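Local structure of glcnac-alpha-1,4-gal-releasing endo-beta-galactosidase (Clostridium perfringens, 1UPS) at residues N158-S163 and G188-N193; W105-S110 and W149-Q154; L347-Q352 and R384-M389; I391-Y396 and S412-I417. The protein probably hydrolyses O-glycosidic bonds as a calcium-binding family 16 glycoside hydrolase, an endo-beta-galactosidase that releases GlcNAc-alpha-1,4-Gal. One frame throughout, in Å; residues are numbered along the deposited sequence.

Contact 1 (N158-S163 and G188-N193)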
# COMPACT_ATOMS: atom_id res chain seq x y z
N ASN A 158 16.38 -17.63 9.54
CA ASN A 158 17.30 -17.54 8.41
C ASN A 158 17.12 -18.68 7.41
O ASN A 158 18.04 -19.05 6.71
CB ASN A 158 18.75 -17.42 8.88
CG ASN A 158 18.93 -16.29 9.87
OD1 ASN A 158 18.60 -15.13 9.57
ND2 ASN A 158 19.44 -16.62 11.09
N ASP A 159 15.92 -19.24 7.38
CA ASP A 159 15.54 -20.13 6.30
C ASP A 159 14.17 -19.71 5.78
O ASP A 159 13.68 -18.65 6.20
CB ASP A 159 15.65 -21.60 6.72
CG ASP A 159 14.55 -22.05 7.67
OD1 ASP A 159 13.52 -21.36 7.88
OD2 ASP A 159 14.66 -23.15 8.26
N TRP A 160 13.56 -20.49 4.88
CA TRP A 160 12.19 -20.19 4.42
C TRP A 160 11.14 -21.02 5.14
O TRP A 160 10.18 -20.49 5.70
CB TRP A 160 12.07 -20.42 2.89
CG TRP A 160 10.64 -20.31 2.39
CD1 TRP A 160 9.76 -21.34 2.12
CD2 TRP A 160 9.92 -19.10 2.12
NE1 TRP A 160 8.55 -20.84 1.71
CE2 TRP A 160 8.62 -19.47 1.68
CE3 TRP A 160 10.25 -17.73 2.20
CZ2 TRP A 160 7.66 -18.52 1.31
CZ3 TRP A 160 9.28 -16.78 1.82
CH2 TRP A 160 8.00 -17.18 1.39
N PHE A 161 11.31 -22.34 5.15
CA PHE A 161 10.22 -23.21 5.58
C PHE A 161 9.83 -23.08 7.06
O PHE A 161 8.66 -23.31 7.42
CB PHE A 161 10.51 -24.66 5.16
CG PHE A 161 10.44 -24.86 3.68
CD1 PHE A 161 11.60 -25.00 2.93
CD2 PHE A 161 9.21 -24.83 3.03
CE1 PHE A 161 11.53 -25.17 1.54
CE2 PHE A 161 9.13 -25.00 1.64
CZ PHE A 161 10.30 -25.15 0.90
N ASN A 162 10.78 -22.66 7.89
CA ASN A 162 10.48 -22.44 9.30
C ASN A 162 10.29 -20.98 9.69
O ASN A 162 9.89 -20.68 10.82
CB ASN A 162 11.53 -23.11 10.18
CG ASN A 162 11.61 -24.60 9.93
OD1 ASN A 162 10.68 -25.34 10.26
ND2 ASN A 162 12.70 -25.04 9.30
N SER A 163 10.51 -20.08 8.74
CA SER A 163 10.33 -18.65 9.00
C SER A 163 8.85 -18.25 8.97
O SER A 163 8.07 -18.75 8.14
CB SER A 163 11.08 -17.82 7.95
OG SER A 163 10.96 -16.43 8.24
N GLY A 188 1.22 -12.28 3.24
CA GLY A 188 2.15 -12.66 4.29
C GLY A 188 2.99 -13.91 4.03
O GLY A 188 3.95 -14.15 4.75
N TRP A 189 2.65 -14.67 3.00
CA TRP A 189 3.33 -15.96 2.74
C TRP A 189 3.24 -16.85 3.99
O TRP A 189 2.14 -17.27 4.36
CB TRP A 189 4.77 -15.74 2.22
CG TRP A 189 4.79 -15.11 0.84
CD1 TRP A 189 4.82 -13.77 0.54
CD2 TRP A 189 4.72 -15.80 -0.40
NE1 TRP A 189 4.79 -13.60 -0.82
CE2 TRP A 189 4.74 -14.83 -1.43
CE3 TRP A 189 4.67 -17.16 -0.76
CZ2 TRP A 189 4.70 -15.17 -2.79
CZ3 TRP A 189 4.64 -17.50 -2.13
CH2 TRP A 189 4.64 -16.51 -3.12
N ASN A 190 4.37 -17.13 4.65
CA ASN A 190 4.36 -17.99 5.85
C ASN A 190 3.96 -17.29 7.15
O ASN A 190 3.92 -17.93 8.21
CB ASN A 190 5.75 -18.62 6.08
CG ASN A 190 6.14 -19.64 5.03
OD1 ASN A 190 5.31 -20.11 4.24
ND2 ASN A 190 7.42 -20.01 5.03
N ASP A 191 3.69 -15.98 7.07
CA ASP A 191 3.38 -15.18 8.27
C ASP A 191 1.90 -15.29 8.67
O ASP A 191 1.05 -14.79 7.94
CB ASP A 191 3.73 -13.69 7.99
CG ASP A 191 3.63 -12.82 9.22
OD1 ASP A 191 4.04 -11.64 9.14
OD2 ASP A 191 3.17 -13.24 10.32
N PRO A 192 1.57 -15.91 9.80
CA PRO A 192 0.16 -16.05 10.20
C PRO A 192 -0.44 -14.73 10.68
O PRO A 192 -1.67 -14.60 10.82
CB PRO A 192 0.21 -17.06 11.35
CG PRO A 192 1.54 -16.83 11.97
CD PRO A 192 2.48 -16.49 10.82
N ASN A 193 0.41 -13.74 10.92
CA ASN A 193 -0.03 -12.48 11.53
C ASN A 193 -0.16 -11.29 10.58
O ASN A 193 -0.46 -10.16 11.03
CB ASN A 193 0.91 -12.14 12.70
CG ASN A 193 0.96 -13.24 13.74
OD1 ASN A 193 -0.07 -13.80 14.10
ND2 ASN A 193 2.16 -13.55 14.23
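Two loops at one end of the catalytic-domain beta-sheet meet here, each folded by a beta turn: type I from Trp160 to Ser163 and type II' from Gly188 to Asp191. The second turn leads out of strand 181-187 and places Trp189 and Asn190 at its two central positions, with both side chains starting toward the first loop. Asn190 ND2 gives two weak hydrogen bonds, a short but strongly bent one to Trp160 O (2.9 Å, N-H...O 116°) and a longer one to Ser163 O (3.4 Å). The same nitrogen lies over one face of the Trp160 indole, displaced toward the rim and 3.6 Å from Trp160 CE2, and the amide crosses the ring obliquely, its plane turned 49° from it. In the jelly-roll sandwich of family 16, both loops project beyond the sheet in which strand 168-170 lies between strands 145-152 and 181-187. Trp160 CG is anti to the backbone N, which sends the six-membered ring across to Trp189, where Trp160 CH2 comes within 3.6 Å of Trp189 CB. The two indoles cross obliquely, their planes 69° apart, and Trp189 NE1 is hydrogen-bonded to Glu168 OE2. An Asx motif braces the first loop, Asn162 N donating to Asp159 OD1 (3.0 Å), while Asn162 ND2 reaches the syn lone pair of Asp159 OD2 (2.9 Å).

Contact 2 (W105-S110 and W149-Q154)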
# COMPACT_ATOMS: atom_id res chain seq x y z
N TRP A 105 17.69 -17.99 1.13
CA TRP A 105 16.31 -18.41 1.37
C TRP A 105 15.23 -17.33 1.20
O TRP A 105 14.04 -17.63 1.32
CB TRP A 105 16.16 -19.07 2.76
CG TRP A 105 16.81 -20.42 2.88
CD1 TRP A 105 17.92 -20.74 3.60
CD2 TRP A 105 16.36 -21.63 2.27
NE1 TRP A 105 18.20 -22.08 3.48
CE2 TRP A 105 17.25 -22.65 2.66
CE3 TRP A 105 15.29 -21.95 1.43
CZ2 TRP A 105 17.11 -23.98 2.24
CZ3 TRP A 105 15.14 -23.28 1.01
CH2 TRP A 105 16.05 -24.28 1.42
N ILE A 106 15.62 -16.09 0.89
CA ILE A 106 14.63 -15.01 0.85
C ILE A 106 13.59 -15.14 -0.28
O ILE A 106 13.96 -15.30 -1.45
CB ILE A 106 15.30 -13.61 0.79
CG1 ILE A 106 16.18 -13.38 2.03
CG2 ILE A 106 14.20 -12.53 0.69
CD1 ILE A 106 15.41 -13.51 3.40
N HIS A 107 12.31 -15.06 0.09
CA HIS A 107 11.20 -14.97 -0.88
C HIS A 107 11.15 -16.19 -1.81
O HIS A 107 11.42 -16.10 -3.04
CB HIS A 107 11.25 -13.65 -1.69
CG HIS A 107 10.03 -13.45 -2.54
ND1 HIS A 107 8.78 -13.24 -2.00
CD2 HIS A 107 9.86 -13.47 -3.88
CE1 HIS A 107 7.89 -13.15 -2.97
NE2 HIS A 107 8.52 -13.27 -4.13
N ASN A 108 10.80 -17.31 -1.20
CA ASN A 108 10.69 -18.60 -1.89
C ASN A 108 9.36 -18.75 -2.63
O ASN A 108 8.51 -19.56 -2.25
CB ASN A 108 10.93 -19.75 -0.92
CG ASN A 108 11.31 -21.03 -1.63
OD1 ASN A 108 11.37 -21.06 -2.87
ND2 ASN A 108 11.62 -22.08 -0.86
N PHE A 109 9.19 -17.96 -3.68
CA PHE A 109 7.92 -17.91 -4.41
C PHE A 109 7.60 -19.27 -5.05
O PHE A 109 6.43 -19.61 -5.24
CB PHE A 109 7.95 -16.83 -5.51
CG PHE A 109 9.06 -17.00 -6.50
CD1 PHE A 109 8.86 -17.75 -7.68
CD2 PHE A 109 10.29 -16.42 -6.29
CE1 PHE A 109 9.91 -17.92 -8.59
CE2 PHE A 109 11.34 -16.59 -7.19
CZ PHE A 109 11.15 -17.35 -8.35
N SER A 110 8.64 -20.05 -5.33
CA SER A 110 8.45 -21.36 -5.98
C SER A 110 8.35 -22.53 -4.99
O SER A 110 8.03 -23.66 -5.39
CB SER A 110 9.55 -21.61 -7.00
OG SER A 110 10.78 -21.95 -6.35
N TRP A 149 8.99 -3.20 -4.32
CA TRP A 149 8.40 -4.09 -3.32
C TRP A 149 9.36 -4.41 -2.19
O TRP A 149 10.57 -4.19 -2.30
CB TRP A 149 7.86 -5.39 -3.96
CG TRP A 149 8.77 -6.13 -4.94
CD1 TRP A 149 9.33 -5.65 -6.11
CD2 TRP A 149 9.12 -7.53 -4.88
NE1 TRP A 149 10.02 -6.66 -6.75
CE2 TRP A 149 9.90 -7.83 -6.02
CE3 TRP A 149 8.85 -8.57 -3.96
CZ2 TRP A 149 10.43 -9.11 -6.27
CZ3 TRP A 149 9.38 -9.86 -4.21
CH2 TRP A 149 10.16 -10.10 -5.37
N MET A 150 8.81 -4.93 -1.10
CA MET A 150 9.60 -5.23 0.09
C MET A 150 9.24 -6.62 0.56
O MET A 150 8.11 -7.06 0.39
CB MET A 150 9.31 -4.20 1.20
CG MET A 150 9.68 -2.75 0.74
SD MET A 150 9.35 -1.50 2.02
CE MET A 150 10.62 -1.98 3.19
N VAL A 151 10.24 -7.32 1.11
CA VAL A 151 10.06 -8.67 1.60
C VAL A 151 10.69 -8.80 2.98
O VAL A 151 11.70 -8.15 3.26
CB VAL A 151 10.67 -9.73 0.63
CG1 VAL A 151 9.89 -9.77 -0.69
CG2 VAL A 151 12.18 -9.48 0.36
N GLY A 152 10.09 -9.62 3.83
CA GLY A 152 10.65 -9.90 5.13
C GLY A 152 12.04 -10.51 5.00
O GLY A 152 12.33 -11.26 4.05
N MET A 153 12.91 -10.17 5.95
CA MET A 153 14.28 -10.66 5.90
C MET A 153 14.45 -12.02 6.56
O MET A 153 15.58 -12.53 6.63
CB MET A 153 15.24 -9.63 6.52
CG MET A 153 15.42 -8.38 5.64
SD MET A 153 16.09 -8.67 3.98
CE MET A 153 17.46 -9.49 4.22
N GLN A 154 13.35 -12.59 7.07
CA GLN A 154 13.38 -13.98 7.57
C GLN A 154 14.45 -14.13 8.65
O GLN A 154 15.16 -15.13 8.73
CB GLN A 154 13.55 -14.98 6.40
CG GLN A 154 12.34 -14.95 5.45
CD GLN A 154 12.57 -15.63 4.09
OE1 GLN A 154 12.10 -15.11 3.07
NE2 GLN A 154 13.25 -16.77 4.07
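Two nearly straight hydrogen bonds to a single side-chain amide, one given and one accepted, hold the loop 105-110 against the end of strand 145-152. Gln154, its chain extended beyond CG, uses both ends of its amide on the backbone around Ile106: OE1 accepts from His107 N at 3.0 Å, in the carbonyl plane and on a lone pair (N-H...O 167°), and NE2 donates to Trp105 O at 3.0 Å. The second acceptor is approached from above its carbonyl plane, although it lies close to the plane of the Gln154 amide. NE2 also bonds Asp159 O, so the amide has three partners fixing its rotation. The side chain of His107 makes the aromatic contact: with CG anti to the backbone N, one face of its imidazole receives the six-membered-ring edge of Trp149 in a T-shaped pair, with Trp149 CZ3 3.5 Å from His107 NE2 and the planes at 70°. Trp149 reaches this point from the crowded chi1 position (47°). Van der Waals packing lies between: Ile106 CG2 meets Val151 CG2 at 3.7 Å, while the methyl Ile106 CD1 touches the polar Met153 O and Gln154 CD, the latter at 3.6 Å. The loop thus covers the side of strand 145-152 from which Trp149 and Val151 project. In the six-stranded sheet of the family 16 jelly-roll sandwich that strand runs between strands 246-254 and 168-170: Trp149 NE1 bonds Asn251 of the former, while His107 and Trp149 both touch Glu168 of the latter.

Contact 3 (L347-Q352 and R384-M389)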
# COMPACT_ATOMS: atom_id res chain seq x y z
N LEU A 347 -21.79 0.70 14.44
CA LEU A 347 -22.60 1.03 13.28
C LEU A 347 -22.77 -0.20 12.39
O LEU A 347 -21.79 -0.85 12.06
CB LEU A 347 -21.95 2.16 12.49
CG LEU A 347 -21.80 3.46 13.29
CD1 LEU A 347 -21.41 4.60 12.33
CD2 LEU A 347 -23.09 3.78 14.06
N ASN A 348 -24.01 -0.51 12.02
CA ASN A 348 -24.28 -1.71 11.24
C ASN A 348 -25.54 -1.57 10.42
O ASN A 348 -26.29 -0.61 10.60
CB ASN A 348 -24.39 -2.94 12.16
CG ASN A 348 -25.65 -2.94 12.98
OD1 ASN A 348 -26.64 -3.55 12.59
ND2 ASN A 348 -25.63 -2.23 14.12
N ILE A 349 -25.75 -2.52 9.50
CA ILE A 349 -26.94 -2.52 8.63
C ILE A 349 -27.69 -3.87 8.62
O ILE A 349 -28.32 -4.24 7.62
CB ILE A 349 -26.62 -2.04 7.19
CG1 ILE A 349 -25.73 -3.04 6.43
CG2 ILE A 349 -26.00 -0.62 7.21
CD1 ILE A 349 -25.58 -2.74 4.92
N GLU A 350 -27.65 -4.57 9.75
CA GLU A 350 -28.22 -5.94 9.83
C GLU A 350 -29.67 -6.06 9.34
O GLU A 350 -30.01 -7.02 8.64
CB GLU A 350 -28.09 -6.50 11.26
CG GLU A 350 -28.40 -8.00 11.36
CD GLU A 350 -27.31 -8.90 10.80
OE1 GLU A 350 -27.52 -10.14 10.75
OE2 GLU A 350 -26.23 -8.39 10.41
N ASN A 351 -30.51 -5.09 9.71
CA ASN A 351 -31.93 -5.16 9.35
C ASN A 351 -32.28 -4.53 8.00
O ASN A 351 -33.44 -4.57 7.57
CB ASN A 351 -32.81 -4.59 10.48
CG ASN A 351 -32.83 -5.49 11.71
OD1 ASN A 351 -33.32 -6.63 11.66
ND2 ASN A 351 -32.31 -4.97 12.83
N GLN A 352 -31.26 -3.97 7.33
CA GLN A 352 -31.39 -3.42 5.97
C GLN A 352 -32.61 -2.49 5.83
O GLN A 352 -33.52 -2.74 5.01
CB GLN A 352 -31.44 -4.54 4.92
CG GLN A 352 -30.18 -5.40 4.85
CD GLN A 352 -30.23 -6.41 3.72
OE1 GLN A 352 -29.93 -6.08 2.57
NE2 GLN A 352 -30.65 -7.65 4.03
N ARG A 384 -19.10 -4.42 4.24
CA ARG A 384 -18.55 -5.72 3.84
C ARG A 384 -19.66 -6.68 3.39
O ARG A 384 -19.54 -7.34 2.34
CB ARG A 384 -17.76 -6.36 4.98
CG ARG A 384 -17.02 -7.64 4.56
CD ARG A 384 -16.47 -8.43 5.71
NE ARG A 384 -15.68 -9.57 5.24
CZ ARG A 384 -14.86 -10.28 6.01
NH1 ARG A 384 -14.74 -10.00 7.30
NH2 ARG A 384 -14.18 -11.31 5.49
N TRP A 385 -20.72 -6.77 4.19
CA TRP A 385 -21.84 -7.67 3.90
C TRP A 385 -22.50 -7.30 2.57
O TRP A 385 -22.82 -8.17 1.75
CB TRP A 385 -22.86 -7.60 5.03
CG TRP A 385 -23.98 -8.61 4.98
CD1 TRP A 385 -23.91 -9.93 4.54
CD2 TRP A 385 -25.33 -8.40 5.38
NE1 TRP A 385 -25.14 -10.53 4.66
CE2 TRP A 385 -26.03 -9.62 5.17
CE3 TRP A 385 -26.03 -7.30 5.91
CZ2 TRP A 385 -27.39 -9.75 5.47
CZ3 TRP A 385 -27.37 -7.44 6.21
CH2 TRP A 385 -28.04 -8.65 5.98
N LYS A 386 -22.70 -5.99 2.38
CA LYS A 386 -23.33 -5.47 1.16
C LYS A 386 -22.41 -4.46 0.48
O LYS A 386 -22.58 -3.25 0.65
CB LYS A 386 -24.69 -4.83 1.49
CG LYS A 386 -25.71 -5.74 2.19
CD LYS A 386 -26.23 -6.86 1.29
CE LYS A 386 -27.02 -7.89 2.11
NZ LYS A 386 -27.34 -9.12 1.32
N PRO A 387 -21.44 -4.96 -0.29
CA PRO A 387 -20.35 -4.13 -0.81
C PRO A 387 -20.73 -3.05 -1.84
O PRO A 387 -19.84 -2.30 -2.26
CB PRO A 387 -19.37 -5.16 -1.38
CG PRO A 387 -20.20 -6.32 -1.73
CD PRO A 387 -21.29 -6.38 -0.69
N ASN A 388 -21.99 -2.98 -2.25
CA ASN A 388 -22.44 -1.83 -3.06
C ASN A 388 -22.90 -0.64 -2.22
O ASN A 388 -23.20 0.42 -2.75
CB ASN A 388 -23.56 -2.24 -4.02
CG ASN A 388 -23.05 -3.01 -5.22
OD1 ASN A 388 -21.94 -2.78 -5.71
ND2 ASN A 388 -23.87 -3.93 -5.72
N MET A 389 -22.96 -0.82 -0.90
CA MET A 389 -23.59 0.16 -0.01
C MET A 389 -22.54 0.98 0.71
O MET A 389 -21.62 0.42 1.30
CB MET A 389 -24.47 -0.57 1.02
CG MET A 389 -25.56 -1.45 0.41
SD MET A 389 -26.70 -0.46 -0.55
CE MET A 389 -26.85 -1.38 -2.07
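The indole of Trp385 has the terminal methylene of its neighbour Lys386 on one face, CE lying over the ring centre, and Ile349 O at its edge, in the ring plane and 3.6 Å from Trp385 CZ3. Glu350 O approaches the same corner obliquely, also 3.6 Å from Trp385 CZ3. The amide of Gln352 is turned 62° from the indole and brings NE2 to 3.4 Å from Trp385 CH2, again from an oblique direction. Its other end, OE1, lies 3.5 Å from Lys386 CE, and the Gln352 side chain crosses both Trp385 and Lys386 at about right angles. A bend at chi2 (-68°) folds Lys386 back over the indole, and its CG rests 4.1 Å from Ile349 CD1. A type I turn from Ile349 to Gln352 presents one side and overlaps an Asx turn in which Glu350 N donates to Asn348 OD1; Trp385 immediately precedes a second, from Lys386 to Met389. Both belong to the C-terminal domain, consistent with a ricin-type beta-trefoil, where Tyr402 touches Ile349, Gln352 and Met389. At this surface contact the two segments are joined by van der Waals and weakly polar contacts: Ile349 O faces the rim of the indole, which would be slightly positive. Within 384-389, the Lys386 methylene, probably polarised by its ammonium group, covers one indole face and orders the surface met by Gln352.

Contact 4 (I391-Y396 and S412-I417)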
# COMPACT_ATOMS: atom_id res chain seq x y z
N ILE A 391 -21.89 4.63 3.36
CA ILE A 391 -22.49 5.53 4.34
C ILE A 391 -22.62 6.92 3.73
O ILE A 391 -21.64 7.47 3.22
CB ILE A 391 -21.62 5.59 5.61
CG1 ILE A 391 -21.44 4.18 6.19
CG2 ILE A 391 -22.29 6.53 6.62
CD1 ILE A 391 -20.76 4.15 7.58
N HIS A 392 -23.81 7.49 3.77
CA HIS A 392 -24.04 8.79 3.09
C HIS A 392 -25.23 9.54 3.69
O HIS A 392 -26.00 8.98 4.48
CB HIS A 392 -24.26 8.61 1.58
CG HIS A 392 -25.58 7.97 1.23
ND1 HIS A 392 -26.76 8.68 1.17
CD2 HIS A 392 -25.90 6.68 0.97
CE1 HIS A 392 -27.75 7.86 0.88
NE2 HIS A 392 -27.26 6.64 0.75
N THR A 393 -25.36 10.82 3.32
CA THR A 393 -26.57 11.60 3.68
C THR A 393 -27.16 12.29 2.46
O THR A 393 -27.51 13.47 2.51
CB THR A 393 -26.33 12.65 4.84
OG1 THR A 393 -25.37 13.63 4.42
CG2 THR A 393 -25.69 12.00 6.07
N GLU A 394 -27.29 11.56 1.35
CA GLU A 394 -27.71 12.16 0.09
C GLU A 394 -29.18 12.64 0.08
O GLU A 394 -29.56 13.44 -0.78
CB GLU A 394 -27.42 11.22 -1.10
CG GLU A 394 -27.74 11.76 -2.51
CD GLU A 394 -27.04 13.08 -2.88
OE1 GLU A 394 -27.54 13.78 -3.80
OE2 GLU A 394 -26.01 13.43 -2.27
N SER A 395 -30.00 12.16 1.02
CA SER A 395 -31.37 12.67 1.19
C SER A 395 -31.44 13.83 2.19
O SER A 395 -32.48 14.49 2.30
CB SER A 395 -32.33 11.55 1.59
OG SER A 395 -32.31 10.51 0.62
N TYR A 396 -30.34 14.08 2.90
CA TYR A 396 -30.25 15.18 3.88
C TYR A 396 -31.43 15.19 4.85
O TYR A 396 -32.10 16.23 5.04
CB TYR A 396 -30.20 16.54 3.19
CG TYR A 396 -29.14 16.75 2.13
CD1 TYR A 396 -29.36 16.39 0.79
CD2 TYR A 396 -27.92 17.35 2.46
CE1 TYR A 396 -28.41 16.63 -0.18
CE2 TYR A 396 -26.95 17.59 1.49
CZ TYR A 396 -27.20 17.23 0.17
OH TYR A 396 -26.25 17.48 -0.80
N SER A 412 -21.35 11.40 0.60
CA SER A 412 -20.80 10.09 0.99
C SER A 412 -19.33 10.14 1.43
O SER A 412 -18.70 9.08 1.65
CB SER A 412 -20.97 9.05 -0.15
OG SER A 412 -20.00 9.25 -1.19
N GLN A 413 -18.79 11.34 1.57
CA GLN A 413 -17.39 11.54 1.89
C GLN A 413 -17.28 12.12 3.30
O GLN A 413 -18.03 13.05 3.65
CB GLN A 413 -16.73 12.47 0.86
CG GLN A 413 -16.64 11.85 -0.52
CD GLN A 413 -15.87 12.71 -1.52
OE1 GLN A 413 -15.20 13.68 -1.15
NE2 GLN A 413 -15.95 12.34 -2.80
N TRP A 414 -16.36 11.55 4.08
CA TRP A 414 -16.26 11.82 5.53
C TRP A 414 -14.85 12.15 5.95
O TRP A 414 -13.87 11.67 5.37
CB TRP A 414 -16.72 10.58 6.31
CG TRP A 414 -18.10 10.20 5.95
CD1 TRP A 414 -18.48 9.30 4.99
CD2 TRP A 414 -19.30 10.74 6.49
NE1 TRP A 414 -19.85 9.22 4.93
CE2 TRP A 414 -20.38 10.10 5.84
CE3 TRP A 414 -19.58 11.68 7.49
CZ2 TRP A 414 -21.71 10.38 6.14
CZ3 TRP A 414 -20.90 11.96 7.79
CH2 TRP A 414 -21.95 11.32 7.12
N GLN A 415 -14.73 12.98 6.99
CA GLN A 415 -13.44 13.31 7.58
C GLN A 415 -13.39 12.71 8.97
O GLN A 415 -14.23 13.04 9.79
CB GLN A 415 -13.34 14.85 7.69
CG GLN A 415 -12.01 15.42 7.40
CD GLN A 415 -11.97 16.95 7.54
OE1 GLN A 415 -13.00 17.64 7.41
NE2 GLN A 415 -10.79 17.47 7.80
N LEU A 416 -12.43 11.83 9.24
CA LEU A 416 -12.22 11.37 10.62
C LEU A 416 -11.21 12.28 11.29
O LEU A 416 -10.05 12.35 10.85
CB LEU A 416 -11.74 9.92 10.67
CG LEU A 416 -12.92 8.96 10.86
CD1 LEU A 416 -13.76 8.93 9.61
CD2 LEU A 416 -12.47 7.60 11.26
N ILE A 417 -11.66 12.97 12.33
CA ILE A 417 -10.85 13.99 12.99
C ILE A 417 -10.45 13.54 14.38
O ILE A 417 -11.32 13.45 15.26
CB ILE A 417 -11.66 15.31 13.06
CG1 ILE A 417 -12.05 15.77 11.65
CG2 ILE A 417 -10.86 16.42 13.75
CD1 ILE A 417 -13.11 16.84 11.64
O HOH W 1 -19.19 6.58 2.57
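Trp414 enters with CG anti to the carbonyl carbon (chi1 -58°), a rotamer that lays the indole edge running from NE1 through CZ2 to CH2 along the end of strand 390-392 and the residue after it. NE1 gives a nearly linear hydrogen bond to Ile391 O (3.0 Å, N-H...O 173°); the oxygen sits in the indole plane, whereas NE1 stands above the carbonyl plane. Ile391 CG2, anti to the backbone N, packs at 3.9 Å from Trp414 CZ2. Further along the same edge, Thr393 CG2 touches Trp414 CH2, also at 3.9 Å. His392 adopts the crowded rotamer (chi1 71°), which turns its ring away from Ser412 and puts ND1 where Glu394 N donates to it at 2.9 Å, while His392 CB stays 3.7 Å from Ser412 CB. Such a tryptophan-to-carbonyl bond recurs between Trp370 and Leu347, consistent with the internal repetition expected of a ricin-type beta-trefoil. The buried Ile391 O is well satisfied: besides Trp414 it accepts from water 1 (2.7 Å), which also donates to Ser412 O, and it faces the CA-H of Ser412. As ND1 of His392 accepts from Glu394 N it is probably unprotonated, so a neutral ring would be expected to carry its proton on NE2.

Overall arrangement
The four contacts fall into two pairs, one in each domain, and follow one another along the chain in the order 2, 1, 3, 4. Contacts 2 and 1 lie in the family 16 domain, centres about 9 Å apart, at the same end of the sheet containing strands 145-152, 168-170 and 181-187; they touch directly, Trp160 CD2 packing 3.3 Å from Asn108 CB. Strand 168-170 begins the Glu-x-Asp-x-x-Glu motif that in this family generally carries the catalytic carboxylates, consistent with an active site on this sheet. Contacts 3 and 4, about 15 Å apart between centres, adjoin in sequence within the probable beta-trefoil. Centres of different pairs are 35 to 41 Å apart, so each pair is confined to its own domain.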